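Local coordinates for protein ecto-NAD+ glycohydrolase (CD38 molecule) (Bos taurus, PDB 3GC6) that belongs to the ADP-ribosyl cyclase family, pairing a mostly helical part with a part built round a four-stranded parallel sheet, at residues Q49-A54 against Y113-L118; C121-P124 against L129-W132; P135-R138 against T143-L146; S181-V186 against R219-I224. The protein carries 1 engineered substitution. All blocks are in the same frame, centred on the assembly; numbering follows the deposited sequence.

Three of the four contacts adjoin one another in the helical part of the fold, while interaction 4 sits beside the parallel sheet, its centre about 27 Å from that of interaction 1. Interaction 1 is buried and wholly apolar, an aromatic side chain between helices. Interaction 2, largely buried, lies in the loop after helix 110-115 and uses a backbone bond and a water across the contact, next to the C121-C134 disulfide; M52 of interaction 1 packs on its L129. Interaction 3 is only partly buried and joins a loop to the start of helix 145-159; its P135 touches C121 of interaction 2. Interaction 4 returns to apolar helix packing, with a sulfate at one helix end.

Interaction 1: Q49-A54 against Y113-L118; sequences QAFMSA and YLADGL
F51 and A115 mark the nearest approach of the two backbones, with 9.8 Å between their CA atoms, a gap that the F51 side chain spans between helix 44-55 and the last turn of helix 110-115. Both helices belong to the helical part of the ADP-ribosyl cyclase fold, and the contact is buried. The bridge is the phenyl ring of F51. With CG anti to the backbone N (chi1 -153°), the ring reaches across and presents its edge to the partner helix. CZ comes to 4.2 Å from A115 CB, and CD1 lies 4.4 Å from L114 CD2, both methyls sitting near the plane of the ring. The example illustrates how one aromatic can serve several helices at once: the rings of W120 and F20 meet F51 edge-to-face, and F149 of helix 145-159 lies at a shallow angle to it. Beyond A115 the chain leaves the helix at D116 and reverses direction in a type II beta turn, where G117 takes the positive phi (79°) that glycine readily adopts. R27 NH1 bonds to the carbonyls of L114 and D116. The turn itself is closed by L118 N, which donates to A115 O at 2.9 Å.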
loop_
_atom_site.group_PDB
_atom_site.type_symbol
_atom_site.label_atom_id
_atom_site.label_comp_id
_atom_site.label_asym_id
_atom_site.label_seq_id
_atom_site.Cartn_x
_atom_site.Cartn_y
_atom_site.Cartn_z
ATOM N N GLN A 49 -7.661 -3.272 -12.695
ATOM C CA GLN A 49 -8.780 -3.935 -13.366
ATOM C C GLN A 49 -9.873 -2.906 -13.741
ATOM O O GLN A 49 -10.440 -2.977 -14.850
ATOM C CB GLN A 49 -9.332 -5.064 -12.489
ATOM C CG GLN A 49 -8.359 -6.248 -12.473
ATOM C CD GLN A 49 -8.743 -7.305 -11.467
ATOM O OE1 GLN A 49 -9.559 -7.055 -10.592
ATOM N NE2 GLN A 49 -8.148 -8.492 -11.586
ATOM N N ALA A 50 -10.154 -1.964 -12.830
ATOM C CA ALA A 50 -11.157 -0.911 -13.095
ATOM C C ALA A 50 -10.704 0.009 -14.237
ATOM O O ALA A 50 -11.525 0.449 -15.044
ATOM C CB ALA A 50 -11.433 -0.085 -11.832
ATOM N N PHE A 51 -9.411 0.341 -14.270
ATOM C CA PHE A 51 -8.890 1.211 -15.333
ATOM C C PHE A 51 -9.131 0.531 -16.679
ATOM O O PHE A 51 -9.675 1.137 -17.625
ATOM C CB PHE A 51 -7.379 1.434 -15.070
ATOM C CG PHE A 51 -6.841 2.732 -15.619
ATOM C CD1 PHE A 51 -5.912 3.461 -14.887
ATOM C CD2 PHE A 51 -7.252 3.222 -16.849
ATOM C CE1 PHE A 51 -5.399 4.682 -15.376
ATOM C CE2 PHE A 51 -6.742 4.440 -17.342
ATOM C CZ PHE A 51 -5.817 5.167 -16.597
ATOM N N MET A 52 -8.730 -0.739 -16.789
ATOM C CA MET A 52 -8.924 -1.482 -18.044
ATOM C C MET A 52 -10.402 -1.600 -18.410
ATOM O O MET A 52 -10.781 -1.376 -19.569
ATOM C CB MET A 52 -8.253 -2.877 -17.947
ATOM C CG MET A 52 -6.784 -2.780 -17.501
ATOM S SD MET A 52 -5.809 -1.809 -18.732
ATOM C CE MET A 52 -6.214 -2.721 -20.105
ATOM N N SER A 53 -11.227 -1.925 -17.419
ATOM C CA SER A 53 -12.664 -2.119 -17.652
ATOM C C SER A 53 -13.311 -0.852 -18.213
ATOM O O SER A 53 -14.224 -0.916 -19.038
ATOM C CB SER A 53 -13.343 -2.511 -16.342
ATOM O OG SER A 53 -13.151 -3.897 -16.098
ATOM N N ALA A 54 -12.811 0.299 -17.776
ATOM C CA ALA A 54 -13.408 1.575 -18.161
ATOM C C ALA A 54 -13.444 1.734 -19.684
ATOM O O ALA A 54 -14.406 2.307 -20.212
ATOM C CB ALA A 54 -12.651 2.727 -17.539
ATOM N N TYR A 113 -0.648 9.854 -11.385
ATOM C CA TYR A 113 0.655 9.220 -11.442
ATOM C C TYR A 113 0.643 7.976 -12.329
ATOM O O TYR A 113 1.561 7.767 -13.141
ATOM C CB TYR A 113 1.107 8.888 -10.006
ATOM C CG TYR A 113 2.496 8.289 -9.914
ATOM C CD1 TYR A 113 3.601 9.111 -9.830
ATOM C CD2 TYR A 113 2.696 6.912 -9.876
ATOM C CE1 TYR A 113 4.898 8.566 -9.738
ATOM C CE2 TYR A 113 3.982 6.360 -9.771
ATOM C CZ TYR A 113 5.071 7.198 -9.715
ATOM O OH TYR A 113 6.361 6.668 -9.609
ATOM N N LEU A 114 -0.390 7.146 -12.196
ATOM C CA LEU A 114 -0.462 5.963 -13.069
ATOM C C LEU A 114 -0.460 6.361 -14.552
ATOM O O LEU A 114 0.203 5.722 -15.359
ATOM C CB LEU A 114 -1.738 5.166 -12.806
ATOM C CG LEU A 114 -1.702 4.031 -11.807
ATOM C CD1 LEU A 114 -0.829 4.299 -10.604
ATOM C CD2 LEU A 114 -3.147 3.484 -11.470
ATOM N N ALA A 115 -1.246 7.390 -14.902
ATOM C CA ALA A 115 -1.555 7.678 -16.307
ATOM C C ALA A 115 -0.586 8.643 -16.977
ATOM O O ALA A 115 -0.534 8.718 -18.182
ATOM C CB ALA A 115 -2.987 8.231 -16.380
ATOM N N ASP A 116 0.220 9.365 -16.193
ATOM C CA ASP A 116 1.036 10.443 -16.747
ATOM C C ASP A 116 1.928 9.921 -17.867
ATOM O O ASP A 116 2.671 8.943 -17.663
ATOM C CB ASP A 116 1.930 11.007 -15.633
ATOM C CG ASP A 116 2.567 12.353 -16.002
ATOM O OD1 ASP A 116 2.155 12.995 -16.972
ATOM O OD2 ASP A 116 3.486 12.755 -15.264
ATOM N N GLY A 117 1.851 10.577 -19.027
ATOM C CA GLY A 117 2.706 10.206 -20.155
ATOM C C GLY A 117 2.268 8.996 -20.954
ATOM O O GLY A 117 2.893 8.690 -21.987
ATOM N N LEU A 118 1.214 8.309 -20.513
ATOM C CA LEU A 118 0.758 7.117 -21.229
ATOM C C LEU A 118 -0.338 7.435 -22.258
ATOM O O LEU A 118 -0.978 8.510 -22.225
ATOM C CB LEU A 118 0.231 6.049 -20.275
ATOM C CG LEU A 118 1.141 5.719 -19.094
ATOM C CD1 LEU A 118 0.578 4.539 -18.276
ATOM C CD2 LEU A 118 2.552 5.386 -19.606
#

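Interaction 2: C121-P124 against L129-W132; sequences CGEP and LNIW
The N130 amide and the E123 carboxylate, two flat groups, lie 4.4 Å apart at N130 ND2 and E123 OE1, too far for a direct hydrogen bond, and a water joins them; farther along, the W132 indole carries I131 CG1 over one face, offset toward the rim. The water accepts from N130 ND2 at 2.9 Å and donates to E123 OE1 and G122 O, so three groups fix its place. E123 OE1 also forms a salt bridge with R10, and N130 ND2 donates to L8 O, which ties the N-terminal stretch to this loop. The other amide branch, N130 OD1, accepts from W132 N at 2.8 Å in an Asx turn, and from S133 N; with CG anti to the backbone N (chi1 -179°) the amide extends so that ND2 reaches the water while OD1 turns back to the chain. N130 N donates to C121 O at 2.9 Å, nearly straight at 167°, though tilted 30° from the carbonyl plane. L129 CA makes a CH...O contact with the same oxygen. C121 SG, joined in a disulfide to C134, rests 3.7 Å from N130 CB. L129 turns to F20, and to M52 and F55 of helix 44-55.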
loop_
_atom_site.group_PDB
_atom_site.type_symbol
_atom_site.label_atom_id
_atom_site.label_comp_id
_atom_site.label_asym_id
_atom_site.label_seq_id
_atom_site.Cartn_x
_atom_site.Cartn_y
_atom_site.Cartn_z
ATOM N N CYS A 121 -6.149 3.131 -25.665
ATOM C CA CYS A 121 -7.478 3.026 -26.273
ATOM C C CYS A 121 -7.733 1.547 -26.548
ATOM O O CYS A 121 -6.782 0.747 -26.596
ATOM C CB CYS A 121 -7.585 3.878 -27.553
ATOM S SG CYS A 121 -6.543 3.320 -28.982
ATOM N N GLY A 122 -9.004 1.201 -26.730
ATOM C CA GLY A 122 -9.383 -0.165 -27.062
ATOM C C GLY A 122 -10.009 -0.255 -28.439
ATOM O O GLY A 122 -9.960 0.687 -29.231
ATOM N N GLU A 123 -10.638 -1.397 -28.702
ATOM C CA GLU A 123 -11.187 -1.681 -30.022
ATOM C C GLU A 123 -12.424 -2.548 -29.758
ATOM O O GLU A 123 -12.346 -3.484 -28.985
ATOM C CB GLU A 123 -10.130 -2.444 -30.831
ATOM C CG GLU A 123 -10.650 -3.101 -32.110
ATOM C CD GLU A 123 -10.812 -2.150 -33.271
ATOM O OE1 GLU A 123 -10.669 -0.911 -33.119
ATOM O OE2 GLU A 123 -11.101 -2.659 -34.375
ATOM N N PRO A 124 -13.563 -2.224 -30.371
ATOM C CA PRO A 124 -14.760 -3.047 -30.105
ATOM C C PRO A 124 -14.509 -4.502 -30.523
ATOM O O PRO A 124 -13.865 -4.756 -31.536
ATOM C CB PRO A 124 -15.840 -2.391 -30.961
ATOM C CG PRO A 124 -15.393 -0.941 -31.057
ATOM C CD PRO A 124 -13.871 -1.023 -31.158
ATOM N N LEU A 129 -5.579 -3.651 -25.654
ATOM C CA LEU A 129 -5.347 -2.285 -26.104
ATOM C C LEU A 129 -5.043 -2.261 -27.589
ATOM O O LEU A 129 -4.519 -3.226 -28.130
ATOM C CB LEU A 129 -4.206 -1.634 -25.323
ATOM C CG LEU A 129 -4.585 -1.210 -23.877
ATOM C CD1 LEU A 129 -4.350 -2.369 -22.904
ATOM C CD2 LEU A 129 -3.768 -0.021 -23.430
ATOM N N ASN A 130 -5.381 -1.175 -28.250
ATOM C CA ASN A 130 -4.943 -0.966 -29.614
ATOM C C ASN A 130 -3.583 -0.266 -29.551
ATOM O O ASN A 130 -3.492 0.917 -29.243
ATOM C CB ASN A 130 -5.963 -0.111 -30.374
ATOM C CG ASN A 130 -5.577 0.134 -31.830
ATOM O OD1 ASN A 130 -4.416 -0.037 -32.224
ATOM N ND2 ASN A 130 -6.547 0.534 -32.626
ATOM N N ILE A 131 -2.521 -1.028 -29.840
ATOM C CA ILE A 131 -1.167 -0.498 -29.763
ATOM C C ILE A 131 -0.699 0.115 -31.094
ATOM O O ILE A 131 0.471 0.512 -31.222
ATOM C CB ILE A 131 -0.148 -1.596 -29.328
ATOM C CG1 ILE A 131 -0.140 -2.747 -30.354
ATOM C CG2 ILE A 131 -0.475 -2.099 -27.937
ATOM C CD1 ILE A 131 0.829 -3.916 -30.033
ATOM N N TRP A 132 -1.618 0.240 -32.041
ATOM C CA TRP A 132 -1.263 0.733 -33.381
ATOM C C TRP A 132 -1.633 2.179 -33.601
ATOM O O TRP A 132 -0.844 2.938 -34.146
ATOM C CB TRP A 132 -1.920 -0.151 -34.448
ATOM C CG TRP A 132 -1.624 -1.581 -34.162
ATOM C CD1 TRP A 132 -2.485 -2.531 -33.664
ATOM C CD2 TRP A 132 -0.352 -2.218 -34.287
ATOM N NE1 TRP A 132 -1.821 -3.730 -33.508
ATOM C CE2 TRP A 132 -0.512 -3.558 -33.865
ATOM C CE3 TRP A 132 0.911 -1.779 -34.700
ATOM C CZ2 TRP A 132 0.542 -4.479 -33.862
ATOM C CZ3 TRP A 132 1.968 -2.697 -34.692
ATOM C CH2 TRP A 132 1.757 -4.042 -34.300
HETATM O O HOH W 1 -9.326 1.175 -31.880
#

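Interaction 3: P135-R138 against T143-L146; sequences PDWR and TNYL
Between P135 and W137, the two residues that pack against N144, D136 holds its own loop in shape: OD2 accepts a weak bond from R138 N at 3.1 Å, bent to 127°, and a second bond from K139 N. D136 N in turn donates to D140 OD2, so the loop after strand 133-134 is cross-braced through backbone amides before it reaches the helix. Across the contact the meeting is by van der Waals packing: carbon on carbon at P135, the amide of N144 against W137. P135 and N144 stand opposite each other, their CA atoms 6.4 Å apart, each directing its CB toward the other segment, and P135 CB meets N144 CB at 3.9 Å. From there the side chain of N144 bends along its own backbone, CG placed between N and the carbonyl carbon (chi1 65°), which lays the amide against CA and CB of W137. The amide also lies at the edge of the indole, near its plane; the ring itself remains largely exposed and rests on R142. N144, by contrast, is buried. Its neighbours are fixed from other directions: T143 OG1 bonds to C61 O, beside the C61-C141 disulfide, and Y145 OH bonds to D67 OD2. The loop after strand 133-134 is thus folded back on the residue just before helix 145-159, and N144 occupies the N-cap position of that helix.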
loop_
_atom_site.group_PDB
_atom_site.type_symbol
_atom_site.label_atom_id
_atom_site.label_comp_id
_atom_site.label_asym_id
_atom_site.label_seq_id
_atom_site.Cartn_x
_atom_site.Cartn_y
_atom_site.Cartn_z
ATOM N N PRO A 135 -7.450 7.416 -31.192
ATOM C CA PRO A 135 -8.064 8.684 -31.629
ATOM C C PRO A 135 -7.289 9.917 -31.162
ATOM O O PRO A 135 -6.842 9.991 -30.009
ATOM C CB PRO A 135 -9.458 8.651 -30.995
ATOM C CG PRO A 135 -9.756 7.176 -30.764
ATOM C CD PRO A 135 -8.403 6.540 -30.482
ATOM N N ASP A 136 -7.134 10.869 -32.084
ATOM C CA ASP A 136 -6.604 12.193 -31.799
ATOM C C ASP A 136 -7.788 13.116 -31.471
ATOM O O ASP A 136 -8.839 13.066 -32.122
ATOM C CB ASP A 136 -5.879 12.715 -33.043
ATOM C CG ASP A 136 -5.328 14.112 -32.844
ATOM O OD1 ASP A 136 -4.389 14.248 -32.020
ATOM O OD2 ASP A 136 -5.865 15.039 -33.499
ATOM N N TRP A 137 -7.627 13.923 -30.435
ATOM C CA TRP A 137 -8.682 14.806 -29.960
ATOM C C TRP A 137 -9.180 15.764 -31.072
ATOM O O TRP A 137 -10.386 16.014 -31.208
ATOM C CB TRP A 137 -8.131 15.585 -28.755
ATOM C CG TRP A 137 -9.042 16.554 -28.123
ATOM C CD1 TRP A 137 -9.881 16.337 -27.054
ATOM C CD2 TRP A 137 -9.171 17.939 -28.466
ATOM N NE1 TRP A 137 -10.534 17.509 -26.730
ATOM C CE2 TRP A 137 -10.124 18.500 -27.586
ATOM C CE3 TRP A 137 -8.580 18.754 -29.440
ATOM C CZ2 TRP A 137 -10.499 19.843 -27.649
ATOM C CZ3 TRP A 137 -8.963 20.089 -29.510
ATOM C CH2 TRP A 137 -9.915 20.617 -28.618
ATOM N N ARG A 138 -8.250 16.282 -31.866
ATOM C CA ARG A 138 -8.620 17.283 -32.877
ATOM C C ARG A 138 -9.092 16.644 -34.180
ATOM O O ARG A 138 -10.084 17.078 -34.758
ATOM C CB ARG A 138 -7.459 18.247 -33.132
ATOM C CG ARG A 138 -7.834 19.537 -33.892
ATOM C CD ARG A 138 -6.660 20.542 -33.910
ATOM N NE ARG A 138 -7.050 21.801 -34.559
ATOM C CZ ARG A 138 -6.222 22.810 -34.836
ATOM N NH1 ARG A 138 -4.931 22.733 -34.522
ATOM N NH2 ARG A 138 -6.691 23.906 -35.429
ATOM N N THR A 143 -14.205 12.907 -27.654
ATOM C CA THR A 143 -14.776 11.984 -26.691
ATOM C C THR A 143 -14.043 10.643 -26.761
ATOM O O THR A 143 -14.668 9.581 -26.923
ATOM C CB THR A 143 -16.297 11.770 -26.950
ATOM O OG1 THR A 143 -16.503 11.473 -28.324
ATOM C CG2 THR A 143 -17.077 13.057 -26.589
ATOM N N ASN A 144 -12.726 10.712 -26.608
ATOM C CA ASN A 144 -11.885 9.500 -26.570
ATOM C C ASN A 144 -11.448 9.240 -25.127
ATOM O O ASN A 144 -11.494 10.161 -24.291
ATOM C CB ASN A 144 -10.686 9.673 -27.491
ATOM C CG ASN A 144 -9.748 10.765 -27.023
ATOM O OD1 ASN A 144 -9.791 11.906 -27.525
ATOM N ND2 ASN A 144 -8.952 10.455 -26.043
ATOM N N TYR A 145 -11.082 7.987 -24.823
ATOM C CA TYR A 145 -10.833 7.595 -23.443
ATOM C C TYR A 145 -9.647 8.327 -22.772
ATOM O O TYR A 145 -9.673 8.578 -21.546
ATOM C CB TYR A 145 -10.724 6.049 -23.331
ATOM C CG TYR A 145 -12.113 5.459 -23.332
ATOM C CD1 TYR A 145 -12.716 5.005 -24.507
ATOM C CD2 TYR A 145 -12.870 5.465 -22.165
ATOM C CE1 TYR A 145 -14.044 4.518 -24.484
ATOM C CE2 TYR A 145 -14.178 4.990 -22.119
ATOM C CZ TYR A 145 -14.761 4.507 -23.283
ATOM O OH TYR A 145 -16.065 4.077 -23.217
ATOM N N LEU A 146 -8.624 8.680 -23.548
ATOM C CA LEU A 146 -7.472 9.382 -22.953
ATOM C C LEU A 146 -7.866 10.808 -22.554
ATOM O O LEU A 146 -7.683 11.231 -21.413
ATOM C CB LEU A 146 -6.274 9.344 -23.915
ATOM C CG LEU A 146 -5.066 10.207 -23.551
ATOM C CD1 LEU A 146 -4.561 9.822 -22.206
ATOM C CD2 LEU A 146 -3.964 10.041 -24.636
#

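Interaction 4: S181-V186 against R219-I224; sequences SIFGRV and RKLKSI. With SO4 (sulfate ion), chain G.
The side chains of F183 and L221 cross at about a right angle, joining helix 182-187 to helix 216-227. Both helices are crossover elements of the parallel sheet: the first links strands 164-170 and 196-203, the second links 196-203 and 231-239, each in beta-alpha-beta fashion. Neither CB points straight at the opposite helix, yet both side chains end up there. With CG anti to the backbone N in each (chi1 171° in F183, 173° in L221), the ring and the leucine branches converge, and F183 CE2 reaches L221 CD1 at 4.2 Å, an oblique approach. The close backbone pair is G184 and L221, 7.6 Å between CA atoms, a spacing compatible with the absence of a side chain at G184. One turn farther on, I224 points directly across, and its CD1 comes to 4.2 Å from G184 O. Around this junction, F183 also packs on F86 and S88 of strand 85-88, while L221 packs on F232 of strand 231-239, so the two side chains reach strands at opposite edges of the sheet, one each. The start of helix 182-187 is capped by S181, whose OG accepts from G184 N at 3.0 Å and is also bonded to D178 O. Beside this cap lies a sulfate, probably from the crystallisation liquor: I182 N donates to its O1 at 2.7 Å in a fairly straight bond.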
loop_
_atom_site.group_PDB
_atom_site.type_symbol
_atom_site.label_atom_id
_atom_site.label_comp_id
_atom_site.label_asym_id
_atom_site.label_seq_id
_atom_site.Cartn_x
_atom_site.Cartn_y
_atom_site.Cartn_z
ATOM N N SER A 181 -7.503 25.767 -22.744
ATOM C CA SER A 181 -6.638 24.765 -22.125
ATOM C C SER A 181 -7.438 23.948 -21.132
ATOM O O SER A 181 -8.538 24.331 -20.744
ATOM C CB SER A 181 -5.474 25.439 -21.379
ATOM O OG SER A 181 -5.935 26.143 -20.232
ATOM N N ILE A 182 -6.890 22.806 -20.733
ATOM C CA ILE A 182 -7.605 22.003 -19.748
ATOM C C ILE A 182 -7.763 22.789 -18.432
ATOM O O ILE A 182 -8.772 22.684 -17.746
ATOM C CB ILE A 182 -6.975 20.595 -19.529
ATOM C CG1 ILE A 182 -7.912 19.707 -18.713
ATOM C CG2 ILE A 182 -5.538 20.677 -18.958
ATOM C CD1 ILE A 182 -7.603 18.235 -18.894
ATOM N N PHE A 183 -6.748 23.578 -18.093
ATOM C CA PHE A 183 -6.845 24.383 -16.879
ATOM C C PHE A 183 -7.983 25.409 -17.005
ATOM O O PHE A 183 -8.801 25.606 -16.093
ATOM C CB PHE A 183 -5.525 25.114 -16.567
ATOM C CG PHE A 183 -5.672 26.113 -15.448
ATOM C CD1 PHE A 183 -5.897 25.689 -14.155
ATOM C CD2 PHE A 183 -5.615 27.473 -15.709
ATOM C CE1 PHE A 183 -6.077 26.598 -13.108
ATOM C CE2 PHE A 183 -5.757 28.413 -14.690
ATOM C CZ PHE A 183 -5.996 27.977 -13.373
ATOM N N GLY A 184 -8.062 26.045 -18.165
ATOM C CA GLY A 184 -9.031 27.130 -18.335
ATOM C C GLY A 184 -10.449 26.634 -18.589
ATOM O O GLY A 184 -11.410 27.290 -18.229
ATOM N N ARG A 185 -10.561 25.483 -19.237
ATOM C CA ARG A 185 -11.872 24.985 -19.661
ATOM C C ARG A 185 -12.512 24.085 -18.596
ATOM O O ARG A 185 -13.744 24.116 -18.405
ATOM C CB ARG A 185 -11.712 24.204 -20.975
ATOM C CG ARG A 185 -12.993 23.539 -21.483
ATOM C CD ARG A 185 -12.748 22.673 -22.742
ATOM N NE ARG A 185 -11.771 21.591 -22.544
ATOM C CZ ARG A 185 -10.512 21.675 -22.971
ATOM N NH1 ARG A 185 -10.127 22.773 -23.605
ATOM N NH2 ARG A 185 -9.638 20.697 -22.776
ATOM N N VAL A 186 -11.674 23.305 -17.897
ATOM C CA VAL A 186 -12.162 22.269 -16.997
ATOM C C VAL A 186 -11.811 22.521 -15.527
ATOM O O VAL A 186 -12.633 22.291 -14.634
ATOM C CB VAL A 186 -11.629 20.858 -17.408
ATOM C CG1 VAL A 186 -12.206 19.812 -16.489
ATOM C CG2 VAL A 186 -11.992 20.546 -18.851
ATOM N N ARG A 219 -7.210 38.666 -16.827
ATOM C CA ARG A 219 -8.529 39.249 -16.553
ATOM C C ARG A 219 -9.631 38.207 -16.751
ATOM O O ARG A 219 -10.585 38.135 -15.956
ATOM C CB ARG A 219 -8.773 40.457 -17.464
ATOM C CG ARG A 219 -9.984 41.249 -17.027
ATOM C CD ARG A 219 -10.322 42.296 -18.075
ATOM N NE ARG A 219 -11.606 42.950 -17.856
ATOM C CZ ARG A 219 -12.334 43.468 -18.840
ATOM N NH1 ARG A 219 -11.897 43.374 -20.096
ATOM N NH2 ARG A 219 -13.497 44.061 -18.579
ATOM N N LYS A 220 -9.506 37.390 -17.795
ATOM C CA LYS A 220 -10.478 36.326 -18.029
ATOM C C LYS A 220 -10.506 35.326 -16.882
ATOM O O LYS A 220 -11.567 34.860 -16.485
ATOM C CB LYS A 220 -10.191 35.576 -19.335
ATOM C CG LYS A 220 -10.465 36.398 -20.580
ATOM C CD LYS A 220 -10.129 35.606 -21.856
ATOM C CE LYS A 220 -10.422 36.506 -23.082
ATOM N NZ LYS A 220 -9.784 35.989 -24.335
ATOM N N LEU A 221 -9.330 34.979 -16.361
ATOM C CA LEU A 221 -9.255 34.065 -15.228
ATOM C C LEU A 221 -9.891 34.696 -14.002
ATOM O O LEU A 221 -10.632 34.039 -13.265
ATOM C CB LEU A 221 -7.786 33.678 -14.934
ATOM C CG LEU A 221 -7.556 32.860 -13.660
ATOM C CD1 LEU A 221 -8.352 31.553 -13.784
ATOM C CD2 LEU A 221 -6.060 32.564 -13.497
ATOM N N LYS A 222 -9.579 35.965 -13.763
ATOM C CA LYS A 222 -10.157 36.698 -12.642
ATOM C C LYS A 222 -11.677 36.617 -12.710
ATOM O O LYS A 222 -12.358 36.375 -11.707
ATOM C CB LYS A 222 -9.695 38.163 -12.671
ATOM C CG LYS A 222 -10.343 39.122 -11.652
ATOM C CD LYS A 222 -9.909 38.867 -10.237
ATOM C CE LYS A 222 -10.521 39.917 -9.279
ATOM N NZ LYS A 222 -10.363 39.454 -7.857
ATOM N N SER A 223 -12.223 36.831 -13.906
ATOM C CA SER A 223 -13.675 36.801 -14.068
ATOM C C SER A 223 -14.241 35.433 -13.696
ATOM O O SER A 223 -15.286 35.329 -13.031
ATOM C CB SER A 223 -14.067 37.201 -15.498
ATOM O OG SER A 223 -15.454 37.012 -15.722
ATOM N N ILE A 224 -13.548 34.360 -14.095
ATOM C CA ILE A 224 -13.995 33.012 -13.752
ATOM C C ILE A 224 -13.968 32.836 -12.226
ATOM O O ILE A 224 -14.925 32.340 -11.632
ATOM C CB ILE A 224 -13.129 31.937 -14.431
ATOM C CG1 ILE A 224 -13.358 31.962 -15.958
ATOM C CG2 ILE A 224 -13.420 30.556 -13.841
ATOM C CD1 ILE A 224 -12.381 31.087 -16.727
HETATM S S SO4 G . -3.425 22.055 -22.450
HETATM O O1 SO4 G . -4.835 21.815 -22.143
HETATM O O2 SO4 G . -2.724 20.783 -22.399
HETATM O O3 SO4 G . -3.397 22.600 -23.811
HETATM O O4 SO4 G . -2.825 23.028 -21.539
#